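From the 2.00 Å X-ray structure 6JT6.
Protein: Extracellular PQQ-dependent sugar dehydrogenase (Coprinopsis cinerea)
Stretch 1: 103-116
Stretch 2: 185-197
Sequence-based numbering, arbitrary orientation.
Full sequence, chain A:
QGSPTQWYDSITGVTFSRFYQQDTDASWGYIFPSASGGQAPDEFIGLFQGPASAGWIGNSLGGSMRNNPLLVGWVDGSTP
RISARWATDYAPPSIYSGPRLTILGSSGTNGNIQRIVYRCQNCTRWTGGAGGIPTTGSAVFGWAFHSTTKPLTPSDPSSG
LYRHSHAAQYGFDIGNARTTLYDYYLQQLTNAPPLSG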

# COMPACT_ATOMS: atom_id res chain seq x y z
N ILE A 103 -5.08 -6.22 -7.30
CA ILE A 103 -6.05 -5.30 -6.69
C ILE A 103 -7.25 -6.11 -6.22
O ILE A 103 -7.74 -6.98 -6.95
CB ILE A 103 -6.45 -4.17 -7.65
CG1 ILE A 103 -5.23 -3.26 -7.90
CG2 ILE A 103 -7.60 -3.30 -7.06
CD1 ILE A 103 -5.35 -2.33 -9.10
N LEU A 104 -7.69 -5.82 -5.00
CA LEU A 104 -8.75 -6.55 -4.30
C LEU A 104 -10.01 -5.69 -4.29
O LEU A 104 -9.99 -4.55 -4.80
CB LEU A 104 -8.30 -6.90 -2.86
CG LEU A 104 -6.99 -7.70 -2.71
CD1 LEU A 104 -6.58 -8.06 -1.26
CD2 LEU A 104 -6.96 -8.95 -3.59
N GLY A 105 -11.10 -6.20 -3.72
CA GLY A 105 -12.37 -5.48 -3.67
C GLY A 105 -12.37 -4.28 -2.75
O GLY A 105 -11.35 -4.00 -2.10
N SER A 106 -13.51 -3.58 -2.67
CA SER A 106 -13.65 -2.27 -1.98
C SER A 106 -12.65 -1.19 -2.46
O SER A 106 -12.39 -0.21 -1.76
CB SER A 106 -13.61 -2.44 -0.44
OG SER A 106 -12.34 -2.86 0.00
N SER A 107 -12.09 -1.38 -3.66
CA SER A 107 -11.23 -0.40 -4.29
C SER A 107 -12.04 0.48 -5.26
O SER A 107 -13.12 0.09 -5.70
CB SER A 107 -10.06 -1.08 -5.04
OG SER A 107 -9.25 -1.81 -4.16
N GLY A 108 -11.49 1.65 -5.58
CA GLY A 108 -12.11 2.60 -6.52
C GLY A 108 -12.44 3.89 -5.78
O GLY A 108 -11.71 4.28 -4.87
N THR A 109 -13.54 4.54 -6.18
CA THR A 109 -13.95 5.78 -5.54
C THR A 109 -15.44 5.85 -5.28
O THR A 109 -16.22 5.30 -6.05
CB THR A 109 -13.42 7.04 -6.29
OG1 THR A 109 -13.74 8.23 -5.55
CG2 THR A 109 -13.97 7.12 -7.70
N ASN A 110 -15.82 6.47 -4.16
CA ASN A 110 -17.24 6.75 -3.89
C ASN A 110 -17.52 8.25 -4.09
O ASN A 110 -18.61 8.74 -3.76
CB ASN A 110 -17.66 6.28 -2.48
CG ASN A 110 -16.87 6.94 -1.35
OD1 ASN A 110 -16.12 7.91 -1.57
ND2 ASN A 110 -17.00 6.38 -0.14
N GLY A 111 -16.53 8.96 -4.63
CA GLY A 111 -16.60 10.40 -4.81
C GLY A 111 -16.19 11.21 -3.59
O GLY A 111 -16.00 12.41 -3.70
N ASN A 112 -16.08 10.57 -2.43
CA ASN A 112 -15.59 11.19 -1.21
C ASN A 112 -14.15 10.70 -0.91
O ASN A 112 -13.27 11.49 -0.62
CB ASN A 112 -16.53 10.90 -0.04
CG ASN A 112 -17.89 11.60 -0.18
OD1 ASN A 112 -18.03 12.57 -0.92
ND2 ASN A 112 -18.90 11.10 0.54
N ILE A 113 -13.95 9.38 -0.97
CA ILE A 113 -12.65 8.76 -0.81
C ILE A 113 -12.25 8.02 -2.07
O ILE A 113 -13.11 7.67 -2.89
CB ILE A 113 -12.56 7.83 0.44
CG1 ILE A 113 -13.59 6.68 0.41
CG2 ILE A 113 -12.71 8.66 1.70
CD1 ILE A 113 -13.23 5.48 1.26
N GLN A 114 -10.95 7.83 -2.25
CA GLN A 114 -10.44 6.74 -3.11
C GLN A 114 -9.76 5.65 -2.25
O GLN A 114 -9.15 5.94 -1.20
CB GLN A 114 -9.51 7.26 -4.20
CG GLN A 114 -8.24 7.91 -3.68
CD GLN A 114 -7.41 8.46 -4.79
OE1 GLN A 114 -6.70 7.72 -5.48
NE2 GLN A 114 -7.47 9.80 -4.99
N ARG A 115 -9.87 4.40 -2.70
CA ARG A 115 -9.24 3.28 -2.01
C ARG A 115 -8.53 2.38 -2.99
O ARG A 115 -9.06 2.07 -4.07
CB ARG A 115 -10.30 2.46 -1.30
CG ARG A 115 -10.52 2.84 0.13
CD ARG A 115 -11.74 2.10 0.60
NE ARG A 115 -11.60 0.67 0.91
CZ ARG A 115 -11.50 0.19 2.16
NH1 ARG A 115 -11.42 1.02 3.21
NH2 ARG A 115 -11.48 -1.11 2.38
N ILE A 116 -7.31 1.96 -2.64
CA ILE A 116 -6.67 0.90 -3.44
C ILE A 116 -6.25 -0.19 -2.47
O ILE A 116 -5.32 0.02 -1.67
CB ILE A 116 -5.45 1.37 -4.32
CG1 ILE A 116 -5.79 2.56 -5.20
CG2 ILE A 116 -4.95 0.22 -5.21
CD1 ILE A 116 -5.41 3.87 -4.58
N TYR A 185 -9.15 -12.79 5.86
CA TYR A 185 -9.12 -11.38 5.46
C TYR A 185 -8.88 -11.25 3.95
O TYR A 185 -9.54 -10.44 3.29
CB TYR A 185 -8.04 -10.61 6.25
CG TYR A 185 -8.46 -10.21 7.66
CD1 TYR A 185 -9.81 -10.24 8.07
CD2 TYR A 185 -7.49 -9.77 8.59
CE1 TYR A 185 -10.18 -9.87 9.37
CE2 TYR A 185 -7.86 -9.34 9.88
CZ TYR A 185 -9.20 -9.40 10.28
OH TYR A 185 -9.58 -8.97 11.55
N LEU A 186 -7.95 -12.04 3.41
CA LEU A 186 -7.63 -12.01 1.98
C LEU A 186 -8.84 -12.33 1.14
O LEU A 186 -9.13 -11.61 0.20
CB LEU A 186 -6.47 -12.94 1.61
CG LEU A 186 -6.01 -12.99 0.13
CD1 LEU A 186 -5.58 -11.63 -0.41
CD2 LEU A 186 -4.88 -14.01 -0.07
N GLN A 187 -9.51 -13.43 1.49
CA GLN A 187 -10.77 -13.84 0.80
C GLN A 187 -11.83 -12.76 0.91
O GLN A 187 -12.45 -12.40 -0.10
CB GLN A 187 -11.28 -15.20 1.32
CG GLN A 187 -12.67 -15.62 0.79
CD GLN A 187 -13.86 -14.98 1.50
OE1 GLN A 187 -13.97 -14.97 2.74
NE2 GLN A 187 -14.75 -14.40 0.71
N GLN A 188 -12.08 -12.28 2.13
CA GLN A 188 -13.14 -11.26 2.35
C GLN A 188 -12.90 -10.01 1.49
O GLN A 188 -13.82 -9.49 0.89
CB GLN A 188 -13.22 -10.83 3.82
CG GLN A 188 -13.83 -11.86 4.75
CD GLN A 188 -15.32 -12.04 4.54
OE1 GLN A 188 -16.08 -11.09 4.71
NE2 GLN A 188 -15.75 -13.25 4.16
N LEU A 189 -11.65 -9.55 1.43
CA LEU A 189 -11.34 -8.34 0.69
C LEU A 189 -11.43 -8.58 -0.83
O LEU A 189 -11.86 -7.70 -1.57
CB LEU A 189 -9.94 -7.81 1.09
CG LEU A 189 -9.77 -7.23 2.51
CD1 LEU A 189 -8.29 -7.02 2.83
CD2 LEU A 189 -10.53 -5.92 2.59
N THR A 190 -11.02 -9.78 -1.28
CA THR A 190 -11.06 -10.09 -2.69
C THR A 190 -12.53 -10.07 -3.16
O THR A 190 -12.83 -9.59 -4.26
CB THR A 190 -10.42 -11.47 -2.99
OG1 THR A 190 -9.09 -11.47 -2.48
CG2 THR A 190 -10.38 -11.78 -4.51
N ASN A 191 -13.42 -10.57 -2.30
CA ASN A 191 -14.83 -10.72 -2.63
C ASN A 191 -15.70 -9.47 -2.36
O ASN A 191 -16.90 -9.47 -2.67
CB ASN A 191 -15.41 -11.97 -1.96
CG ASN A 191 -15.12 -13.23 -2.76
OD1 ASN A 191 -14.43 -14.14 -2.30
ND2 ASN A 191 -15.61 -13.26 -3.99
N ALA A 192 -15.11 -8.43 -1.78
CA ALA A 192 -15.86 -7.21 -1.54
C ALA A 192 -16.10 -6.55 -2.90
O ALA A 192 -15.19 -6.54 -3.72
CB ALA A 192 -15.11 -6.29 -0.60
N PRO A 193 -17.31 -6.03 -3.17
CA PRO A 193 -17.48 -5.34 -4.46
C PRO A 193 -16.68 -4.01 -4.55
O PRO A 193 -16.24 -3.46 -3.51
CB PRO A 193 -18.99 -5.07 -4.49
CG PRO A 193 -19.35 -4.96 -3.05
CD PRO A 193 -18.57 -6.07 -2.41
N PRO A 194 -16.53 -3.47 -5.78
CA PRO A 194 -15.85 -2.19 -5.90
C PRO A 194 -16.55 -1.06 -5.14
O PRO A 194 -17.77 -1.13 -4.87
CB PRO A 194 -15.88 -1.91 -7.41
CG PRO A 194 -16.97 -2.75 -7.94
CD PRO A 194 -16.99 -3.97 -7.09
N LEU A 195 -15.78 -0.03 -4.81
CA LEU A 195 -16.33 1.17 -4.19
C LEU A 195 -17.37 1.88 -5.06
O LEU A 195 -17.22 1.99 -6.28
CB LEU A 195 -15.22 2.16 -3.86
CG LEU A 195 -14.70 2.34 -2.44
CD1 LEU A 195 -14.12 3.74 -2.34
CD2 LEU A 195 -15.77 2.13 -1.36
N SER A 196 -18.44 2.35 -4.42
CA SER A 196 -19.50 3.09 -5.10
C SER A 196 -20.19 4.06 -4.14
O SER A 196 -20.80 5.04 -4.59
CB SER A 196 -20.53 2.12 -5.69
OG SER A 196 -21.11 1.32 -4.68
N GLY A 197 -20.10 3.79 -2.84
CA GLY A 197 -20.88 4.53 -1.84
C GLY A 197 -22.30 4.00 -1.85
O GLY A 197 -23.24 4.63 -2.35
OXT GLY A 197 -22.49 2.89 -1.37
O HOH W 1 -15.02 2.98 -8.23

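The C-terminal tail, following the helix, runs alongside residues 105–110, while Leu104 lies against the helix, and backbone groups make every direct hydrogen bond between the two stretches. Gly105 N gives a weak bond to Leu189 O (2.7 Å, N-H...O angle 127°), and its CA lies 3.0 Å from Ala192 O in a CA-H...O contact. A side chain at Gly105 would run into both carbonyls, so its absence lets the stretches approach this closely. Ser106 N donates to Pro193 O (2.9 Å); Leu195 N returns a nearly straight bond to Ser107 O (2.8 Å, 164°). Proline nitrogens carry no hydrogen, so Pro193 and Pro194 can offer only their carbonyls. Farther along, Thr109 O and Leu195 O, both acceptors, stand 3.5 Å apart; water 1 joins the stretches instead, accepting from Thr109 N (3.0 Å) and placed to donate to Leu195 O (3.1 Å).

Several other polar groups find partners within their own stretch. Arg115 NE binds Ser106 O (2.9 Å) and Arg115 NH2 binds Ser106 OG (3.1 Å); Arg115 NH1 and NH2 also bond elsewhere in the structure. Thr190 OG1 donates to Leu186 O (2.7 Å) within the helix.

Apolar side chains also meet: Leu104 CD1 and Leu186 CD1 at 3.8 Å, Leu195 CD1 and Ile113 CG1 at 4.1 Å; Leu195 CD1 also lies 4.1 Å from Arg115 CD, a carbon in that side chain's aliphatic part.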